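Local structure of LPS-assembly lipoprotein LptE (5TSE) at residues Y13-L18 with N46-L51; V33-N38 with Q128-I133; R52-T57 with T77-D82; E90-T95 with R137-Q142. The protein probably works with LptD in placing lipopolysaccharide at the surface of the outer membrane, and is thought to bind lipopolysaccharide itself and to support LptD assembly. One frame throughout, in Å; residues are numbered along the deposited sequence.

Contact 1: residues Y13-L18 with N46-L51; sequences YKKLSL and NDAYVL
Lys15 to Leu18 and Tyr49 to Leu51 run parallel as neighbouring strands, Lys15 facing Ala48 and Leu18 facing Leu51. Two firm backbone bonds set the spacing: Tyr49 N gives to Lys15 O at 2.8 Å, and Leu51 N meets Ser17 O at 2.8 Å, nearly straight (171°). The bond from Ser17 N to Tyr49 O is bent and weak. Strand 15-19 is central to this part of the mixed sheet, with 49-64 on one flank and, reached through helix 25-37 in a beta-alpha-beta unit, 41-42 on the other. On the sheet face carrying Leu16 and Leu51, Leu16 CD2 reaches Tyr49 CB at 3.5 Å, while the Leu18 and Leu51 side chains lie side by side, their CD2 atoms 3.8 Å apart. Helix 25-37 packs on Leu18, and Ile133 of helix 110-134 on Leu51. Tyr13 adds its ring edge, CD1 lying 4.3 Å from CD2 of Tyr49. At the strand entrance Lys15 CB touches Ala48 CB at 3.4 Å. Beyond CG the Lys15 chain is fully extended (chi2 -179°), and NZ ends 3.3 Å from Asp47 OD2, a long salt bridge in which both carboxylate oxygens are weakly held; Asp45 is a second, weak partner.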
# COMPACT_ATOMS: atom_id res chain seq x y z
N TYR A 13 -11.33 1.25 -13.31
CA TYR A 13 -11.30 -0.17 -12.88
C TYR A 13 -12.45 -0.42 -11.90
O TYR A 13 -12.28 -0.34 -10.67
CB TYR A 13 -9.97 -0.50 -12.21
CG TYR A 13 -8.76 -0.03 -12.96
CD1 TYR A 13 -8.34 -0.66 -14.14
CD2 TYR A 13 -8.01 1.05 -12.49
CE1 TYR A 13 -7.21 -0.21 -14.83
CE2 TYR A 13 -6.89 1.50 -13.17
CZ TYR A 13 -6.49 0.87 -14.33
OH TYR A 13 -5.37 1.33 -14.99
N LYS A 14 -13.62 -0.76 -12.45
CA LYS A 14 -14.82 -0.98 -11.64
C LYS A 14 -14.74 -2.19 -10.74
O LYS A 14 -15.08 -2.11 -9.57
CB LYS A 14 -16.08 -1.13 -12.51
CG LYS A 14 -16.49 0.06 -13.37
CD LYS A 14 -15.67 0.20 -14.64
CE LYS A 14 -16.30 1.21 -15.59
NZ LYS A 14 -15.56 1.27 -16.88
N LYS A 15 -14.33 -3.32 -11.30
CA LYS A 15 -14.26 -4.57 -10.55
C LYS A 15 -12.84 -5.06 -10.34
O LYS A 15 -12.05 -5.12 -11.28
CB LYS A 15 -15.07 -5.65 -11.27
CG LYS A 15 -16.54 -5.34 -11.43
CD LYS A 15 -17.24 -6.49 -12.14
CE LYS A 15 -18.71 -6.22 -12.36
NZ LYS A 15 -19.38 -7.36 -13.04
N LEU A 16 -12.53 -5.42 -9.10
CA LEU A 16 -11.20 -5.90 -8.73
C LEU A 16 -11.16 -7.08 -7.79
O LEU A 16 -12.11 -7.39 -7.07
CB LEU A 16 -10.37 -4.79 -8.08
CG LEU A 16 -9.76 -3.70 -8.96
CD1 LEU A 16 -8.89 -2.78 -8.11
CD2 LEU A 16 -8.91 -4.34 -10.05
N SER A 17 -10.00 -7.73 -7.84
CA SER A 17 -9.65 -8.85 -7.00
C SER A 17 -8.25 -8.47 -6.52
O SER A 17 -7.54 -7.73 -7.22
CB SER A 17 -9.62 -10.12 -7.82
OG SER A 17 -9.52 -11.23 -6.97
N LEU A 18 -7.85 -8.96 -5.35
CA LEU A 18 -6.54 -8.62 -4.79
C LEU A 18 -5.62 -9.82 -4.71
O LEU A 18 -6.00 -10.87 -4.17
CB LEU A 18 -6.69 -8.07 -3.37
CG LEU A 18 -7.68 -6.94 -3.11
CD1 LEU A 18 -7.71 -6.62 -1.62
CD2 LEU A 18 -7.34 -5.71 -3.91
N ASN A 46 -15.38 -12.90 -14.30
CA ASN A 46 -14.42 -12.99 -15.41
C ASN A 46 -14.06 -11.64 -16.09
O ASN A 46 -13.09 -11.58 -16.84
CB ASN A 46 -14.92 -14.01 -16.44
CG ASN A 46 -13.80 -14.59 -17.29
OD1 ASN A 46 -12.62 -14.54 -16.92
ND2 ASN A 46 -14.17 -15.20 -18.42
N ASP A 47 -14.82 -10.58 -15.82
CA ASP A 47 -14.53 -9.24 -16.38
C ASP A 47 -13.80 -8.31 -15.39
O ASP A 47 -13.42 -7.18 -15.74
CB ASP A 47 -15.82 -8.54 -16.85
CG ASP A 47 -16.76 -8.21 -15.70
OD1 ASP A 47 -16.69 -8.88 -14.64
OD2 ASP A 47 -17.57 -7.28 -15.85
N ALA A 48 -13.61 -8.77 -14.15
CA ALA A 48 -12.93 -7.99 -13.11
C ALA A 48 -11.43 -8.01 -13.31
O ALA A 48 -10.90 -8.97 -13.83
CB ALA A 48 -13.26 -8.53 -11.73
N TYR A 49 -10.75 -6.95 -12.90
CA TYR A 49 -9.30 -6.90 -13.01
C TYR A 49 -8.65 -7.44 -11.72
O TYR A 49 -9.34 -7.89 -10.80
CB TYR A 49 -8.82 -5.48 -13.39
CG TYR A 49 -9.21 -5.11 -14.81
CD1 TYR A 49 -8.44 -5.52 -15.89
CD2 TYR A 49 -10.37 -4.36 -15.07
CE1 TYR A 49 -8.79 -5.20 -17.20
CE2 TYR A 49 -10.73 -4.03 -16.37
CZ TYR A 49 -9.93 -4.46 -17.43
OH TYR A 49 -10.28 -4.15 -18.73
N VAL A 50 -7.32 -7.43 -11.69
CA VAL A 50 -6.59 -7.93 -10.56
C VAL A 50 -5.53 -6.94 -10.16
O VAL A 50 -4.68 -6.55 -10.95
CB VAL A 50 -5.90 -9.28 -10.89
CG1 VAL A 50 -5.06 -9.75 -9.71
CG2 VAL A 50 -6.94 -10.34 -11.28
N LEU A 51 -5.59 -6.53 -8.89
CA LEU A 51 -4.64 -5.63 -8.30
C LEU A 51 -3.56 -6.50 -7.70
O LEU A 51 -3.73 -7.03 -6.60
CB LEU A 51 -5.33 -4.79 -7.23
CG LEU A 51 -4.46 -3.90 -6.34
CD1 LEU A 51 -3.43 -3.13 -7.15
CD2 LEU A 51 -5.35 -2.97 -5.54

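Contact 2: residues V33-N38 with Q128-I133; sequences VYLTAN and QITRQI
Thr130 lies between the two helices and overlaps Tyr34 and Leu35, its OG1 and CG2 branches both turned to the 33-38 segment. OG1 lies 3.7 Å from Tyr34 CB and 3.9 Å from Leu35 CG, so the hydroxyl meets carbon on this side; its hydrogen bond goes back to Ala126 O in its own helix. That bond fits the torsion, with OG1 anti to the carbonyl carbon (chi1 -64°). The methyl CG2 points at the last turn of the other helix, 3.6 Å from Tyr34 O and close to the side chain of Asn38, the first residue past the helix end. Deeper in, the Leu35 side chain crosses that of Ile133 at about a right angle, CD2 to CD1 4.2 Å, and no hydrogen bond links the two segments. Of the Tyr34 side chain, CB makes the contact; the ring leads back along helix 110-134, onto Ala126 and Gln127, one face lying over Val33 CG2, and its hydroxyl is hydrogen-bonded to Asp123. Ile133 is also touched by Tyr13, in the loop ahead of strand 15-19. The axes of 33-37 and 128-133 approach to 9.4 Å at 26°, with Thr130 and Leu35 between them. This is helix-on-helix packing in a two-layer alpha-beta sandwich, the end of the crossover helix 25-37 lying against the long C-terminal helix 110-134 on one side of the LptE sheet.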
# COMPACT_ATOMS: atom_id res chain seq x y z
N VAL A 33 -11.56 -1.67 2.64
CA VAL A 33 -12.43 -0.58 3.11
C VAL A 33 -12.35 0.63 2.18
O VAL A 33 -13.37 1.15 1.74
CB VAL A 33 -12.19 -0.17 4.60
CG1 VAL A 33 -12.37 -1.37 5.52
CG2 VAL A 33 -10.81 0.44 4.82
N TYR A 34 -11.12 1.03 1.84
CA TYR A 34 -10.90 2.20 0.97
C TYR A 34 -11.31 1.97 -0.49
O TYR A 34 -11.89 2.86 -1.11
CB TYR A 34 -9.45 2.72 1.09
CG TYR A 34 -9.10 3.13 2.51
CD1 TYR A 34 -9.89 4.05 3.20
CD2 TYR A 34 -7.95 2.66 3.14
CE1 TYR A 34 -9.58 4.44 4.49
CE2 TYR A 34 -7.63 3.05 4.43
CZ TYR A 34 -8.45 3.95 5.10
OH TYR A 34 -8.16 4.37 6.39
N LEU A 35 -11.00 0.80 -1.05
CA LEU A 35 -11.41 0.50 -2.43
C LEU A 35 -12.92 0.56 -2.57
O LEU A 35 -13.44 1.24 -3.47
CB LEU A 35 -10.89 -0.86 -2.90
CG LEU A 35 -9.40 -0.95 -3.27
CD1 LEU A 35 -8.97 -2.39 -3.43
CD2 LEU A 35 -9.10 -0.16 -4.55
N THR A 36 -13.63 -0.13 -1.67
CA THR A 36 -15.11 -0.16 -1.70
C THR A 36 -15.68 1.26 -1.52
O THR A 36 -16.60 1.65 -2.23
CB THR A 36 -15.70 -1.15 -0.67
OG1 THR A 36 -15.09 -0.96 0.61
CG2 THR A 36 -15.43 -2.57 -1.10
N ALA A 37 -15.08 2.03 -0.62
CA ALA A 37 -15.49 3.41 -0.39
C ALA A 37 -15.44 4.25 -1.69
O ALA A 37 -16.32 5.08 -1.93
CB ALA A 37 -14.62 4.04 0.69
N ASN A 38 -14.43 4.03 -2.53
CA ASN A 38 -14.30 4.73 -3.82
C ASN A 38 -15.22 4.18 -4.91
O ASN A 38 -15.15 4.62 -6.07
CB ASN A 38 -12.84 4.71 -4.30
CG ASN A 38 -11.99 5.77 -3.64
OD1 ASN A 38 -11.21 5.49 -2.73
ND2 ASN A 38 -12.17 7.01 -4.06
N GLN A 128 -3.02 5.72 -0.53
CA GLN A 128 -2.28 6.11 -1.76
C GLN A 128 -2.53 5.12 -2.90
O GLN A 128 -2.66 5.52 -4.05
CB GLN A 128 -0.76 6.19 -1.56
CG GLN A 128 -0.25 7.27 -0.63
CD GLN A 128 1.28 7.21 -0.54
OE1 GLN A 128 1.99 7.38 -1.55
NE2 GLN A 128 1.78 6.99 0.64
N ILE A 129 -2.51 3.83 -2.58
CA ILE A 129 -2.75 2.80 -3.59
C ILE A 129 -4.14 3.00 -4.17
O ILE A 129 -4.32 3.01 -5.38
CB ILE A 129 -2.68 1.39 -3.00
CG1 ILE A 129 -1.25 1.09 -2.54
CG2 ILE A 129 -3.11 0.35 -4.04
CD1 ILE A 129 -1.13 -0.13 -1.65
N THR A 130 -5.11 3.17 -3.29
CA THR A 130 -6.48 3.38 -3.68
C THR A 130 -6.66 4.68 -4.49
O THR A 130 -7.42 4.72 -5.46
CB THR A 130 -7.38 3.36 -2.43
OG1 THR A 130 -7.32 2.05 -1.85
CG2 THR A 130 -8.79 3.67 -2.78
N ARG A 131 -5.92 5.72 -4.09
CA ARG A 131 -5.96 7.01 -4.78
C ARG A 131 -5.56 6.82 -6.24
O ARG A 131 -6.32 7.16 -7.14
CB ARG A 131 -4.99 8.01 -4.12
CG ARG A 131 -5.12 9.47 -4.55
CD ARG A 131 -6.30 10.20 -3.88
NE ARG A 131 -6.11 10.38 -2.43
CZ ARG A 131 -6.58 9.58 -1.45
NH1 ARG A 131 -7.31 8.49 -1.72
NH2 ARG A 131 -6.32 9.88 -0.18
N GLN A 132 -4.37 6.25 -6.46
CA GLN A 132 -3.87 6.08 -7.83
C GLN A 132 -4.72 5.21 -8.74
O GLN A 132 -4.66 5.37 -9.96
CB GLN A 132 -2.41 5.63 -7.86
CG GLN A 132 -1.46 6.70 -7.34
CD GLN A 132 -0.04 6.53 -7.84
OE1 GLN A 132 0.22 5.77 -8.77
NE2 GLN A 132 0.88 7.28 -7.25
N ILE A 133 -5.50 4.30 -8.16
CA ILE A 133 -6.41 3.46 -8.95
C ILE A 133 -7.64 4.30 -9.32
O ILE A 133 -7.95 4.46 -10.50
CB ILE A 133 -6.82 2.20 -8.16
CG1 ILE A 133 -5.62 1.25 -8.06
CG2 ILE A 133 -7.98 1.47 -8.82
CD1 ILE A 133 -5.85 0.07 -7.16

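Contact 3: residues R52-T57 with T77-D82; sequences RVLEYT and TFQIED. With FMT (formic acid), chain D.
Arg52 and Gln79 form a hydrogen-bonded antiparallel pair, Arg52 N giving to Gln79 O at 3.2 Å and Gln79 N to Arg52 O at 3.0 Å. Further along, Thr77 N gives to Glu55 O, while Thr77 O takes two donors, a sound bond from Leu54 N at 2.9 Å and a weak, long one from Glu55 N. Leu54 and Glu55 thus both face Thr77, a classic beta bulge in the long hairpin of strands 49-64 and 68-81, and the register slips by one between Val53 and Glu55. Glu81 OE2 is gripped twice. Arg52 NE reaches it at 2.8 Å in a salt bridge from above the carboxylate plane, guanidinium and carboxylate being turned 50° apart; Gln79 NE2 approaches the anti lone pair at 3.1 Å. The bend of the Arg52 chain at chi3 (88°) brings NE round to this oxygen, and Leu54 CG lies over the centre of the guanidinium. A guanidinium and an amide N-H on one oxygen would be expected to favour the charged carboxylate. Leu54 CD1 rests on Gln79 CG at 3.8 Å, their side chains crossing at about a right angle. On the other face of the sheet Val53 CG2 and Phe78 CB pack loosely, and Phe78 reaches Leu51 and Leu94. A formic acid molecule, probably from the crystallisation liquor, bridges the hydroxyls of Thr57 and Thr77 beside the bulge: Thr57 OG1 and its O2 are 2.5 Å apart, Thr77 OG1 and its O1 2.6 Å, short hydrogen bonds, and Thr77 OG1 is bonded to Thr93 OG1 as well.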
# COMPACT_ATOMS: atom_id res chain seq x y z
N ARG A 52 -2.46 -6.67 -8.44
CA ARG A 52 -1.34 -7.49 -7.99
C ARG A 52 -0.29 -6.64 -7.29
O ARG A 52 0.23 -5.69 -7.88
CB ARG A 52 -0.68 -8.26 -9.15
CG ARG A 52 0.40 -9.24 -8.68
CD ARG A 52 0.68 -10.37 -9.67
NE ARG A 52 1.67 -10.14 -10.72
CZ ARG A 52 2.89 -10.69 -10.78
NH1 ARG A 52 3.69 -10.40 -11.80
NH2 ARG A 52 3.33 -11.55 -9.85
N VAL A 53 -0.02 -6.98 -6.03
CA VAL A 53 1.02 -6.35 -5.25
C VAL A 53 2.17 -7.29 -5.45
O VAL A 53 2.14 -8.39 -4.93
CB VAL A 53 0.68 -6.23 -3.75
CG1 VAL A 53 1.93 -5.90 -2.93
CG2 VAL A 53 -0.38 -5.18 -3.55
N LEU A 54 3.17 -6.87 -6.22
CA LEU A 54 4.33 -7.72 -6.49
C LEU A 54 5.34 -7.71 -5.35
O LEU A 54 5.99 -8.73 -5.08
CB LEU A 54 5.06 -7.31 -7.78
CG LEU A 54 4.29 -7.48 -9.09
CD1 LEU A 54 3.17 -6.45 -9.19
CD2 LEU A 54 5.23 -7.36 -10.28
N GLU A 55 5.47 -6.56 -4.70
CA GLU A 55 6.39 -6.40 -3.59
C GLU A 55 5.76 -5.62 -2.46
O GLU A 55 5.14 -4.60 -2.67
CB GLU A 55 7.66 -5.68 -4.06
CG GLU A 55 8.54 -6.48 -5.01
CD GLU A 55 9.19 -7.68 -4.35
OE1 GLU A 55 9.63 -8.60 -5.08
OE2 GLU A 55 9.27 -7.73 -3.10
N TYR A 56 5.92 -6.15 -1.26
CA TYR A 56 5.45 -5.55 -0.04
C TYR A 56 6.70 -5.62 0.81
O TYR A 56 7.14 -6.70 1.19
CB TYR A 56 4.33 -6.39 0.55
CG TYR A 56 3.81 -5.95 1.90
CD1 TYR A 56 4.37 -6.43 3.07
CD2 TYR A 56 2.73 -5.08 2.00
CE1 TYR A 56 3.88 -6.05 4.31
CE2 TYR A 56 2.24 -4.69 3.23
CZ TYR A 56 2.81 -5.18 4.38
OH TYR A 56 2.32 -4.80 5.58
N THR A 57 7.30 -4.46 1.09
CA THR A 57 8.54 -4.44 1.84
C THR A 57 8.51 -3.46 3.02
O THR A 57 8.53 -2.24 2.81
CB THR A 57 9.70 -4.06 0.89
OG1 THR A 57 9.65 -4.89 -0.29
CG2 THR A 57 11.06 -4.23 1.57
N THR A 77 5.08 -2.19 -4.55
CA THR A 77 5.09 -2.11 -6.01
C THR A 77 3.87 -2.91 -6.45
O THR A 77 3.64 -4.03 -5.99
CB THR A 77 6.38 -2.67 -6.62
OG1 THR A 77 7.50 -1.89 -6.16
CG2 THR A 77 6.34 -2.62 -8.15
N PHE A 78 3.06 -2.33 -7.32
CA PHE A 78 1.86 -3.01 -7.79
C PHE A 78 1.51 -2.60 -9.21
O PHE A 78 1.89 -1.53 -9.68
CB PHE A 78 0.69 -2.69 -6.86
CG PHE A 78 0.20 -1.28 -6.99
CD1 PHE A 78 0.81 -0.24 -6.28
CD2 PHE A 78 -0.89 -0.98 -7.81
CE1 PHE A 78 0.35 1.06 -6.40
CE2 PHE A 78 -1.35 0.33 -7.93
CZ PHE A 78 -0.73 1.35 -7.23
N GLN A 79 0.74 -3.45 -9.87
CA GLN A 79 0.29 -3.18 -11.22
C GLN A 79 -1.04 -3.87 -11.42
O GLN A 79 -1.28 -4.91 -10.83
CB GLN A 79 1.31 -3.70 -12.24
CG GLN A 79 1.44 -5.22 -12.31
CD GLN A 79 2.60 -5.69 -13.17
OE1 GLN A 79 3.40 -4.90 -13.66
NE2 GLN A 79 2.69 -7.01 -13.35
N ILE A 80 -1.91 -3.27 -12.23
CA ILE A 80 -3.18 -3.89 -12.53
C ILE A 80 -2.98 -4.91 -13.65
O ILE A 80 -2.25 -4.66 -14.61
CB ILE A 80 -4.25 -2.89 -13.00
CG1 ILE A 80 -4.43 -1.75 -11.99
CG2 ILE A 80 -5.58 -3.60 -13.23
CD1 ILE A 80 -4.99 -2.18 -10.66
N GLU A 81 -3.63 -6.06 -13.51
CA GLU A 81 -3.60 -7.11 -14.51
C GLU A 81 -5.03 -7.56 -14.70
O GLU A 81 -5.87 -7.35 -13.82
CB GLU A 81 -2.80 -8.32 -14.03
CG GLU A 81 -1.32 -8.09 -13.80
CD GLU A 81 -0.60 -9.35 -13.36
OE1 GLU A 81 -1.26 -10.40 -13.17
OE2 GLU A 81 0.63 -9.29 -13.18
N ASP A 82 -5.31 -8.17 -15.85
CA ASP A 82 -6.64 -8.74 -16.09
C ASP A 82 -6.58 -10.18 -15.60
O ASP A 82 -5.52 -10.67 -15.20
CB ASP A 82 -7.04 -8.65 -17.58
CG ASP A 82 -6.11 -9.43 -18.50
OD1 ASP A 82 -5.40 -10.33 -18.02
OD2 ASP A 82 -6.11 -9.14 -19.71
C FMT D . 9.65 -3.02 -3.19
O1 FMT D . 9.05 -2.65 -4.19
O2 FMT D . 8.96 -3.20 -2.06

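Contact 4: residues E90-T95 with R137-Q142; sequences EPRTLT and RLPKAQ
Glu90 holds the C-terminal segment at two points. Its backbone N gives to Pro139 O at 2.7 Å in a nearly straight bond (167°), and its carboxylate OE2 accepts from Gln142 N at 2.8 Å, the donor lying nearly along the C-O axis. A bend at chi2 (-62°) turns CD toward the tail, and OE2 then also lies 3.3 Å from Ala141 CA, with CG 3.6 Å from Lys140 O. The other oxygen, OE1, is taken by a salt bridge to Lys87. Next to this, Arg92 lies against apolar groups: its CB meets Leu138 CD2 at 3.4 Å, and NH2 comes within 3.7 Å of Pro139 CD, at the edge of the flat group. Its chain, bent at chi2 and chi3, crosses the proline at about a right angle. Outside this shell Leu138 touches Phe78, Thr89 and Gln132, and Ala141 is bonded through its backbone to Ile88, while Arg92 pairs with Phe78 in the sheet. The tail beyond helix 110-134 is therefore fastened to Glu90, just ahead of strand 92-101, by two hydrogen bonds, and to Arg92 by apolar contacts; with Lys87 on one oxygen and an amide on the other, Glu90 is likely to stay ionised.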
# COMPACT_ATOMS: atom_id res chain seq x y z
N GLU A 90 1.88 -0.34 -16.08
CA GLU A 90 3.25 -0.63 -15.68
C GLU A 90 3.28 -0.65 -14.16
O GLU A 90 2.38 -0.08 -13.52
CB GLU A 90 4.23 0.39 -16.25
CG GLU A 90 4.33 0.36 -17.78
CD GLU A 90 4.83 -0.97 -18.34
OE1 GLU A 90 5.44 -1.75 -17.58
OE2 GLU A 90 4.63 -1.22 -19.54
N PRO A 91 4.29 -1.33 -13.56
CA PRO A 91 4.36 -1.34 -12.11
C PRO A 91 4.49 0.07 -11.54
O PRO A 91 5.02 0.95 -12.19
CB PRO A 91 5.62 -2.16 -11.80
CG PRO A 91 5.98 -2.87 -13.06
CD PRO A 91 5.34 -2.14 -14.20
N ARG A 92 3.98 0.27 -10.33
CA ARG A 92 4.03 1.54 -9.63
C ARG A 92 4.51 1.25 -8.21
O ARG A 92 3.93 0.41 -7.54
CB ARG A 92 2.63 2.16 -9.62
CG ARG A 92 2.45 3.34 -8.69
CD ARG A 92 3.36 4.52 -9.01
NE ARG A 92 3.08 5.11 -10.32
CZ ARG A 92 3.70 6.18 -10.81
NH1 ARG A 92 4.65 6.79 -10.11
NH2 ARG A 92 3.36 6.64 -12.00
N THR A 93 5.56 1.95 -7.78
CA THR A 93 6.16 1.79 -6.45
C THR A 93 5.83 2.97 -5.54
O THR A 93 6.20 4.10 -5.85
CB THR A 93 7.69 1.64 -6.58
OG1 THR A 93 8.00 0.47 -7.34
CG2 THR A 93 8.37 1.53 -5.21
N LEU A 94 5.14 2.71 -4.42
CA LEU A 94 4.77 3.77 -3.47
C LEU A 94 5.36 3.48 -2.10
O LEU A 94 5.72 2.35 -1.81
CB LEU A 94 3.26 3.89 -3.33
CG LEU A 94 2.47 4.03 -4.62
CD1 LEU A 94 1.00 4.27 -4.30
CD2 LEU A 94 3.03 5.14 -5.49
N THR A 95 5.42 4.50 -1.25
CA THR A 95 5.99 4.33 0.05
C THR A 95 5.38 5.28 1.06
O THR A 95 4.97 6.38 0.72
CB THR A 95 7.52 4.55 -0.00
OG1 THR A 95 8.12 4.14 1.23
CG2 THR A 95 7.88 6.01 -0.28
N ARG A 137 -4.06 7.13 -12.25
CA ARG A 137 -2.74 7.75 -12.34
C ARG A 137 -1.63 6.69 -12.52
O ARG A 137 -0.50 6.89 -12.08
CB ARG A 137 -2.50 8.62 -11.09
CG ARG A 137 -1.49 9.74 -11.32
CD ARG A 137 -2.09 10.89 -12.11
NE ARG A 137 -1.08 11.66 -12.84
CZ ARG A 137 -0.23 12.54 -12.31
NH1 ARG A 137 0.64 13.16 -13.11
NH2 ARG A 137 -0.23 12.79 -11.00
N LEU A 138 -1.96 5.57 -13.19
CA LEU A 138 -0.99 4.49 -13.45
C LEU A 138 -0.69 4.42 -14.96
O LEU A 138 -1.63 4.34 -15.76
CB LEU A 138 -1.52 3.13 -12.97
CG LEU A 138 -1.77 2.92 -11.47
CD1 LEU A 138 -2.42 1.56 -11.21
CD2 LEU A 138 -0.47 3.03 -10.69
N PRO A 139 0.61 4.45 -15.35
CA PRO A 139 0.94 4.40 -16.79
C PRO A 139 0.55 3.07 -17.45
O PRO A 139 0.84 1.99 -16.91
CB PRO A 139 2.47 4.59 -16.81
CG PRO A 139 2.86 5.02 -15.44
CD PRO A 139 1.83 4.45 -14.52
N LYS A 140 -0.11 3.15 -18.62
CA LYS A 140 -0.53 1.95 -19.35
C LYS A 140 0.66 1.06 -19.78
O LYS A 140 1.78 1.54 -19.95
CB LYS A 140 -1.46 2.30 -20.54
CG LYS A 140 -0.96 3.31 -21.59
CD LYS A 140 0.17 2.78 -22.47
CE LYS A 140 0.42 3.68 -23.67
NZ LYS A 140 -0.71 3.69 -24.64
N ALA A 141 0.40 -0.25 -19.90
CA ALA A 141 1.44 -1.20 -20.30
C ALA A 141 1.92 -0.94 -21.72
O ALA A 141 1.13 -0.49 -22.57
CB ALA A 141 0.94 -2.63 -20.17
N GLN A 142 3.19 -1.22 -21.99
CA GLN A 142 3.78 -0.99 -23.31
C GLN A 142 4.71 -2.16 -23.70
O GLN A 142 5.46 -2.65 -22.87
CB GLN A 142 4.54 0.34 -23.31
CG GLN A 142 5.10 0.76 -24.66
CD GLN A 142 5.67 2.17 -24.65
OE1 GLN A 142 5.29 3.01 -23.83
NE2 GLN A 142 6.58 2.44 -25.58

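Contact 2 is the buried one, held by van der Waals contacts without hydrogen bonds between its segments, whereas contact 4 lies at the surface and depends on amides, a carboxylate and an arginine side chain. Contacts 1 and 3 are partly buried and share strand 49-64, parallel pairing on one side of it and antiparallel on the other; each places apolar residues on the helix-facing side and an ion pair toward solvent. Contact 3 passes into contact 4 through Phe78 and Arg92, paired in adjacent strands. Leu51, Leu35 and Ile133 join contact 1 to contact 2 in a common core, which Phe78 of contact 3 extends by touching Ile129. Gln132 connects contacts 2 and 4.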